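Local coordinates for monosaccharide ABC transporter substrate-binding protein, CUT2 family (Acidothermus cellulolyticus, PDB 4RU1), which probably serves as the substrate-binding component of a sugar ABC transporter and holds myo-inositol in the cleft between its two lobes, at residues 98-111 with 116-128. Sequence-based numbering, arbitrary orientation.
Sequences VAAGIPVVAFNAGI and ESGALMYFGQDET. With INS (1,2,3,4,5,6-hexahydroxy-cyclohexane), chain M.
In the beta-alpha-beta unit that supplies Asn-108 to the myo-inositol pocket, strands 104-107 and 121-124 run parallel as neighbours in the six-stranded parallel sheet of their lobe. In the backbone ladder Leu-120 N donates almost straight to Val-104 O (2.8 Å), Ala-106 N reaches Met-121 O, Ala-106 O receives Phe-123 N, and Asn-108 N donates to Phe-123 O (3.0 Å) near the pocket. On one face of the sheet, CG1 of Val-105 meets the edge of the Phe-123 ring at CE1 (3.6 Å), and helix 253-270 packs on both residues. On the other face lies Tyr-122. Its CG is anti to the backbone N (chi1 -175°), which brings CD1 against Ala-106 CB and sets the ring among the residues of the 108-111 turn. Ile-111 CA sits over one ring face in a CH-pi contact, 3.7 Å from the centroid, while Phe-107 CA lies beyond the opposite face; Trp-114 also stacks on the ring. A water 2.6 Å from Tyr-122 OH links it to the carbonyl oxygens of Asn-108 and Gln-125. A leucine in place of Tyr-122 would probably leave this water without its hydroxyl partner and Ile-111 without a flat surface to rest on. The CB of Asn-108 points away from segment 116-128, and its amide grips the ligand with both ends: OD1 accepts from inositol O5 (2.7 Å) and ND2, also hydrogen-bonded to Glu-256, donates to O6 (2.9 Å). A second water joins O6 to Asn-108 O and Glu-127 OE2, while Glu-127 OE1 pairs with Arg-161. Ligand-binding loops at the C-terminal ends of parallel strands are characteristic of the periplasmic binding protein fold.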
ATOM      1  N   VAL A  98       5.558  20.126  10.803  1.00 17.94           N
ATOM      2  CA  VAL A  98       5.545  21.300   9.882  1.00 18.47           C
ATOM      3  C   VAL A  98       5.811  22.652  10.579  1.00 18.25           C
ATOM      4  O   VAL A  98       6.581  23.444  10.064  1.00 22.17           O
ATOM      5  CB  VAL A  98       4.263  21.305   9.006  1.00 16.98           C
ATOM      6  CG1 VAL A  98       4.133  22.549   8.110  1.00 26.34           C
ATOM      7  CG2 VAL A  98       4.161  20.025   8.192  1.00 21.07           C
ATOM      8  N   ALA A  99       5.206  22.838  11.744  1.00 21.84           N
ATOM      9  CA  ALA A  99       5.393  24.085  12.521  1.00 21.10           C
ATOM     10  C   ALA A  99       6.808  24.189  13.050  1.00 29.15           C
ATOM     11  O   ALA A  99       7.330  25.285  13.275  1.00 27.94           O
ATOM     12  CB  ALA A  99       4.370  24.166  13.652  1.00 33.26           C
ATOM     13  N   ALA A 100       7.452  23.066  13.243  1.00 21.83           N
ATOM     14  CA  ALA A 100       8.849  23.101  13.612  1.00 27.46           C
ATOM     15  C   ALA A 100       9.821  23.338  12.426  1.00 23.33           C
ATOM     16  O   ALA A 100      11.035  23.263  12.608  1.00 25.49           O
ATOM     17  CB  ALA A 100       9.228  21.842  14.400  1.00 22.42           C
ATOM     18  N   GLY A 101       9.306  23.589  11.217  1.00 21.63           N
ATOM     19  CA  GLY A 101      10.174  23.887  10.067  1.00 23.17           C
ATOM     20  C   GLY A 101      10.752  22.701   9.309  1.00 19.19           C
ATOM     21  O   GLY A 101      11.709  22.877   8.532  1.00 20.57           O
ATOM     22  N   ILE A 102      10.302  21.490   9.639  1.00 17.95           N
ATOM     23  CA  ILE A 102      10.800  20.306   8.942  1.00 16.85           C
ATOM     24  C   ILE A 102       9.881  19.974   7.803  1.00 16.27           C
ATOM     25  O   ILE A 102       8.700  19.889   8.007  1.00 19.54           O
ATOM     26  CB  ILE A 102      10.917  19.082   9.888  1.00 20.49           C
ATOM     27  CG1 ILE A 102      11.876  19.437  11.053  1.00 22.97           C
ATOM     28  CG2 ILE A 102      11.314  17.848   9.121  1.00 19.47           C
ATOM     29  CD1 ILE A 102      11.837  18.448  12.197  1.00 20.30           C
ATOM     30  N   PRO A 103      10.414  19.882   6.557  1.00 17.70           N
ATOM     31  CA  PRO A 103       9.534  19.555   5.428  1.00 14.64           C
ATOM     32  C   PRO A 103       9.047  18.114   5.496  1.00 17.04           C
ATOM     33  O   PRO A 103       9.845  17.195   5.845  1.00 15.91           O
ATOM     34  CB  PRO A 103      10.439  19.738   4.239  1.00 15.71           C
ATOM     35  CG  PRO A 103      11.787  19.463   4.704  1.00 18.15           C
ATOM     36  CD  PRO A 103      11.798  20.058   6.104  1.00 20.14           C
ATOM     37  N   VAL A 104       7.763  17.923   5.214  0.50 14.93           N
ATOM     38  CA  VAL A 104       7.209  16.571   5.203  0.50 20.26           C
ATOM     39  C   VAL A 104       6.578  16.240   3.858  0.50 14.75           C
ATOM     40  O   VAL A 104       5.972  17.093   3.171  0.50 16.77           O
ATOM     41  CB  VAL A 104       6.185  16.355   6.313  0.50 14.31           C
ATOM     42  CG1 VAL A 104       5.057  17.309   6.088  0.50 27.05           C
ATOM     43  CG2 VAL A 104       5.693  14.929   6.320  0.50 16.10           C
ATOM     44  N   VAL A 105       6.799  14.999   3.487  1.00 13.53           N
ATOM     45  CA  VAL A 105       6.165  14.361   2.337  1.00 14.66           C
ATOM     46  C   VAL A 105       5.402  13.176   2.857  1.00 18.64           C
ATOM     47  O   VAL A 105       5.904  12.472   3.729  1.00 16.99           O
ATOM     48  CB  VAL A 105       7.158  14.014   1.242  1.00 17.36           C
ATOM     49  CG1 VAL A 105       6.537  13.166   0.111  1.00 20.63           C
ATOM     50  CG2 VAL A 105       7.703  15.324   0.639  1.00 15.78           C
ATOM     51  N   ALA A 106       4.170  12.982   2.350  1.00 13.40           N
ATOM     52  CA  ALA A 106       3.318  11.840   2.734  1.00 12.32           C
ATOM     53  C   ALA A 106       3.322  10.821   1.614  1.00 11.55           C
ATOM     54  O   ALA A 106       3.593  11.165   0.456  1.00 13.24           O
ATOM     55  CB  ALA A 106       1.940  12.251   3.152  1.00 15.37           C
ATOM     56  N   PHE A 107       3.141   9.561   1.933  1.00 13.09           N
ATOM     57  CA  PHE A 107       3.154   8.575   0.909  1.00 12.58           C
ATOM     58  C   PHE A 107       2.367   7.350   1.385  1.00 12.52           C
ATOM     59  O   PHE A 107       2.090   7.175   2.592  1.00 11.87           O
ATOM     60  CB  PHE A 107       4.592   8.206   0.443  1.00 13.37           C
ATOM     61  CG  PHE A 107       5.362   7.391   1.443  1.00 10.54           C
ATOM     62  CD1 PHE A 107       5.927   7.962   2.565  1.00 14.55           C
ATOM     63  CD2 PHE A 107       5.598   6.057   1.180  1.00 10.66           C
ATOM     64  CE1 PHE A 107       6.634   7.194   3.504  1.00 11.00           C
ATOM     65  CE2 PHE A 107       6.272   5.282   2.120  1.00 11.69           C
ATOM     66  CZ  PHE A 107       6.821   5.854   3.226  1.00 15.61           C
ATOM     67  N   ASN A 108       1.916   6.550   0.417  1.00 11.70           N
ATOM     68  CA  ASN A 108       1.311   5.245   0.575  1.00 12.06           C
ATOM     69  C   ASN A 108      -0.130   5.273   1.177  1.00 16.11           C
ATOM     70  O   ASN A 108      -1.027   4.648   0.599  1.00 12.82           O
ATOM     71  CB  ASN A 108       2.122   4.297   1.390  1.00 14.95           C
ATOM     72  CG  ASN A 108       1.480   2.945   1.467  1.00 12.39           C
ATOM     73  OD1 ASN A 108       0.854   2.624   2.483  1.00 11.70           O
ATOM     74  ND2 ASN A 108       1.571   2.155   0.439  1.00 12.03           N
ATOM     75  N   ALA A 109      -0.331   5.963   2.300  1.00 14.89           N
ATOM     76  CA  ALA A 109      -1.635   6.081   2.908  1.00 10.55           C
ATOM     77  C   ALA A 109      -1.912   7.497   3.267  1.00 13.10           C
ATOM     78  O   ALA A 109      -1.054   8.149   3.814  1.00 13.19           O
ATOM     79  CB  ALA A 109      -1.742   5.222   4.118  1.00 13.22           C
ATOM     80  N   GLY A 110      -3.168   7.916   3.092  1.00 13.48           N
ATOM     81  CA  GLY A 110      -3.668   9.246   3.460  1.00 15.10           C
ATOM     82  C   GLY A 110      -3.823  10.226   2.307  1.00 16.88           C
ATOM     83  O   GLY A 110      -3.640  11.402   2.511  1.00 15.07           O
ATOM     84  N   ILE A 111      -4.139   9.760   1.108  1.00 14.12           N
ATOM     85  CA  ILE A 111      -4.170  10.618  -0.058  1.00 14.77           C
ATOM     86  C   ILE A 111      -5.219  11.772   0.128  1.00 18.09           C
ATOM     87  O   ILE A 111      -5.007  12.840  -0.379  1.00 16.32           O
ATOM     88  CB  ILE A 111      -4.450   9.814  -1.352  1.00 14.23           C
ATOM     89  CG1 ILE A 111      -4.242  10.704  -2.590  1.00 16.19           C
ATOM     90  CG2 ILE A 111      -5.904   9.247  -1.366  1.00 16.76           C
ATOM     91  CD1 ILE A 111      -4.268   9.933  -3.883  1.00 17.42           C
ATOM     92  N   GLU A 116      -4.149  18.913   4.188  1.00 20.86           N
ATOM     93  CA  GLU A 116      -4.579  19.651   5.409  1.00 24.00           C
ATOM     94  C   GLU A 116      -3.466  19.684   6.455  1.00 20.29           C
ATOM     95  O   GLU A 116      -3.438  20.604   7.267  1.00 20.99           O
ATOM     96  CB  GLU A 116      -5.797  19.006   6.099  1.00 30.40           C
ATOM     97  CG  GLU A 116      -6.984  18.442   5.312  1.00 68.62           C
ATOM     98  CD  GLU A 116      -7.420  17.035   5.782  1.00 82.30           C
ATOM     99  OE1 GLU A 116      -6.868  16.521   6.778  1.00 47.82           O
ATOM    100  OE2 GLU A 116      -8.312  16.411   5.153  1.00 36.59           O
ATOM    101  N   SER A 117      -2.652  18.629   6.486  1.00 17.80           N
ATOM    102  CA  SER A 117      -1.603  18.464   7.476  1.00 17.91           C
ATOM    103  C   SER A 117      -0.441  19.445   7.297  1.00 21.25           C
ATOM    104  O   SER A 117       0.344  19.672   8.240  1.00 19.97           O
ATOM    105  CB  SER A 117      -1.050  17.019   7.519  1.00 18.09           C
ATOM    106  OG  SER A 117      -0.121  16.787   6.460  1.00 18.34           O
ATOM    107  N   GLY A 118      -0.340  20.075   6.112  1.00 17.01           N
ATOM    108  CA  GLY A 118       0.860  20.881   5.743  1.00 18.16           C
ATOM    109  C   GLY A 118       1.977  20.123   5.044  1.00 15.35           C
ATOM    110  O   GLY A 118       2.975  20.671   4.715  1.00 16.61           O
ATOM    111  N   ALA A 119       1.826  18.808   4.960  1.00 14.14           N
ATOM    112  CA  ALA A 119       2.674  18.027   4.086  1.00 14.31           C
ATOM    113  C   ALA A 119       2.707  18.674   2.654  1.00 15.50           C
ATOM    114  O   ALA A 119       1.699  19.156   2.157  1.00 17.00           O
ATOM    115  CB  ALA A 119       2.261  16.596   4.031  1.00 14.90           C
ATOM    116  N   LEU A 120       3.903  18.637   2.054  1.00 14.77           N
ATOM    117  CA  LEU A 120       4.154  19.377   0.797  1.00 14.47           C
ATOM    118  C   LEU A 120       3.653  18.600  -0.405  1.00 17.63           C
ATOM    119  O   LEU A 120       3.327  19.195  -1.420  1.00 14.26           O
ATOM    120  CB  LEU A 120       5.652  19.626   0.541  1.00 19.66           C
ATOM    121  CG  LEU A 120       6.412  20.394   1.598  1.00 16.52           C
ATOM    122  CD1 LEU A 120       7.928  20.393   1.401  1.00 18.82           C
ATOM    123  CD2 LEU A 120       5.841  21.789   1.634  1.00 21.39           C
ATOM    124  N   MET A 121       3.722  17.276  -0.337  1.00 13.57           N
ATOM    125  CA  MET A 121       3.511  16.430  -1.511  1.00 15.09           C
ATOM    126  C   MET A 121       2.961  15.062  -1.050  1.00 13.39           C
ATOM    127  O   MET A 121       3.036  14.719   0.150  1.00 13.39           O
ATOM    128  CB  MET A 121       4.807  16.169  -2.182  1.00 14.05           C
ATOM    129  CG  MET A 121       5.563  17.293  -2.865  1.00 17.73           C
ATOM    130  SD  MET A 121       7.165  16.968  -3.587  1.00  8.36           S
ATOM    131  CE  MET A 121       8.299  17.711  -2.348  1.00 16.58           C
ATOM    132  N   TYR A 122       2.464  14.263  -1.970  1.00 11.99           N
ATOM    133  CA  TYR A 122       2.015  12.930  -1.661  1.00 14.07           C
ATOM    134  C   TYR A 122       2.309  12.022  -2.808  1.00 17.54           C
ATOM    135  O   TYR A 122       2.093  12.431  -3.965  1.00 14.09           O
ATOM    136  CB  TYR A 122       0.505  12.854  -1.468  1.00 15.56           C
ATOM    137  CG  TYR A 122      -0.043  11.494  -1.015  1.00 12.48           C
ATOM    138  CD1 TYR A 122      -0.173  11.122   0.303  1.00 13.46           C
ATOM    139  CD2 TYR A 122      -0.470  10.570  -1.965  1.00 14.47           C
ATOM    140  CE1 TYR A 122      -0.629   9.850   0.673  1.00 13.57           C
ATOM    141  CE2 TYR A 122      -0.933   9.265  -1.607  1.00 14.44           C
ATOM    142  CZ  TYR A 122      -1.034   8.951  -0.258  1.00 12.77           C
ATOM    143  OH  TYR A 122      -1.558   7.756   0.154  1.00 15.67           O
ATOM    144  N   PHE A 123       2.791  10.813  -2.550  1.00 14.12           N
ATOM    145  CA  PHE A 123       3.074   9.745  -3.581  1.00 13.50           C
ATOM    146  C   PHE A 123       2.331   8.467  -3.239  1.00 14.49           C
ATOM    147  O   PHE A 123       2.529   7.887  -2.146  1.00 12.66           O
ATOM    148  CB  PHE A 123       4.606   9.463  -3.654  1.00 13.70           C
ATOM    149  CG  PHE A 123       5.400  10.683  -4.047  1.00 11.34           C
ATOM    150  CD1 PHE A 123       5.764  11.572  -3.087  1.00 13.36           C
ATOM    151  CD2 PHE A 123       5.581  11.022  -5.391  1.00 18.02           C
ATOM    152  CE1 PHE A 123       6.414  12.757  -3.442  1.00 18.98           C
ATOM    153  CE2 PHE A 123       6.231  12.194  -5.750  1.00 19.17           C
ATOM    154  CZ  PHE A 123       6.638  13.046  -4.753  1.00 22.44           C
ATOM    155  N   GLY A 124       1.463   8.046  -4.159  1.00 12.62           N
ATOM    156  CA  GLY A 124       0.791   6.768  -4.078  1.00  9.47           C
ATOM    157  C   GLY A 124      -0.290   6.655  -5.047  1.00 13.68           C
ATOM    158  O   GLY A 124      -0.429   7.479  -5.969  1.00 14.99           O
ATOM    159  N   GLN A 125      -1.176   5.697  -4.812  1.00 15.17           N
ATOM    160  CA  GLN A 125      -2.309   5.547  -5.720  1.00 18.29           C
ATOM    161  C   GLN A 125      -3.594   5.918  -5.026  1.00 15.95           C
ATOM    162  O   GLN A 125      -3.724   5.827  -3.770  1.00 16.90           O
ATOM    163  CB  GLN A 125      -2.305   4.152  -6.357  1.00 33.49           C
ATOM    164  CG  GLN A 125      -3.314   3.137  -5.938  1.00 18.96           C
ATOM    165  CD  GLN A 125      -2.973   1.720  -6.310  1.00 13.09           C
ATOM    166  OE1 GLN A 125      -2.302   1.496  -7.310  1.00 16.51           O
ATOM    167  NE2 GLN A 125      -3.422   0.780  -5.518  1.00 15.36           N
ATOM    168  N   ASP A 126      -4.555   6.372  -5.824  1.00 12.28           N
ATOM    169  CA  ASP A 126      -5.802   6.804  -5.304  1.00 16.17           C
ATOM    170  C   ASP A 126      -6.587   5.526  -5.108  1.00 17.23           C
ATOM    171  O   ASP A 126      -6.923   4.835  -6.079  1.00 14.69           O
ATOM    172  CB  ASP A 126      -6.501   7.743  -6.325  1.00 15.82           C
ATOM    173  CG  ASP A 126      -7.867   8.250  -5.804  1.00 20.51           C
ATOM    174  OD1 ASP A 126      -8.605   7.508  -5.126  1.00 17.33           O
ATOM    175  OD2 ASP A 126      -8.260   9.385  -6.120  1.00 22.62           O
ATOM    176  N   GLU A 127      -6.786   5.186  -3.856  1.00 12.99           N
ATOM    177  CA  GLU A 127      -7.266   3.878  -3.515  1.00 12.89           C
ATOM    178  C   GLU A 127      -8.781   3.695  -3.792  1.00 13.12           C
ATOM    179  O   GLU A 127      -9.238   2.594  -4.096  1.00 13.75           O
ATOM    180  CB  GLU A 127      -6.927   3.515  -2.071  1.00 11.76           C
ATOM    181  CG  GLU A 127      -5.432   3.435  -1.735  1.00 12.83           C
ATOM    182  CD  GLU A 127      -4.648   2.358  -2.496  1.00 12.12           C
ATOM    183  OE1 GLU A 127      -5.209   1.654  -3.344  1.00 14.18           O
ATOM    184  OE2 GLU A 127      -3.426   2.275  -2.221  1.00 14.56           O
ATOM    185  N   THR A 128      -9.585   4.739  -3.550  1.00 14.86           N
ATOM    186  CA  THR A 128     -10.980   4.770  -4.019  1.00 14.30           C
ATOM    187  C   THR A 128     -11.063   4.507  -5.528  1.00 13.22           C
ATOM    188  O   THR A 128     -11.821   3.658  -5.962  1.00 14.20           O
ATOM    189  CB  THR A 128     -11.676   6.062  -3.622  1.00 17.04           C
ATOM    190  OG1 THR A 128     -11.624   6.173  -2.178  1.00 22.48           O
ATOM    191  CG2 THR A 128     -13.086   5.995  -4.032  1.00 24.26           C
TER
HETATM  192  C1  INS M 401      -0.487  -2.360   0.699  1.00 11.78           C
HETATM  193  C2  INS M 401      -0.584  -3.570   1.615  1.00 20.58           C
HETATM  194  C3  INS M 401       0.175  -3.279   2.910  1.00 15.87           C
HETATM  195  C4  INS M 401      -0.227  -1.972   3.558  1.00 13.86           C
HETATM  196  C5  INS M 401      -0.051  -0.812   2.631  1.00 10.17           C
HETATM  197  C6  INS M 401      -0.771  -0.994   1.322  1.00 14.39           C
HETATM  198  O1  INS M 401      -1.230  -2.527  -0.518  1.00 13.76           O
HETATM  199  O2  INS M 401      -1.975  -3.687   1.960  1.00 20.99           O
HETATM  200  O3  INS M 401      -0.131  -4.375   3.795  1.00 19.61           O
HETATM  201  O4  INS M 401       0.527  -1.749   4.776  1.00 17.88           O
HETATM  202  O5  INS M 401      -0.549   0.424   3.192  1.00 13.46           O
HETATM  203  O6  INS M 401      -0.475   0.093   0.398  1.00 14.59           O
HETATM  204  O   HOH W   1       5.890  20.230   5.123  1.00 19.04           O
HETATM  205  O   HOH W   2      -2.715   6.019  -1.333  1.00 13.86           O
HETATM  206  O   HOH W   3      -1.126   3.859  -2.559  1.00 14.61           O
HETATM  207  O   HOH W   4      -2.168   2.115   0.207  1.00 14.62           O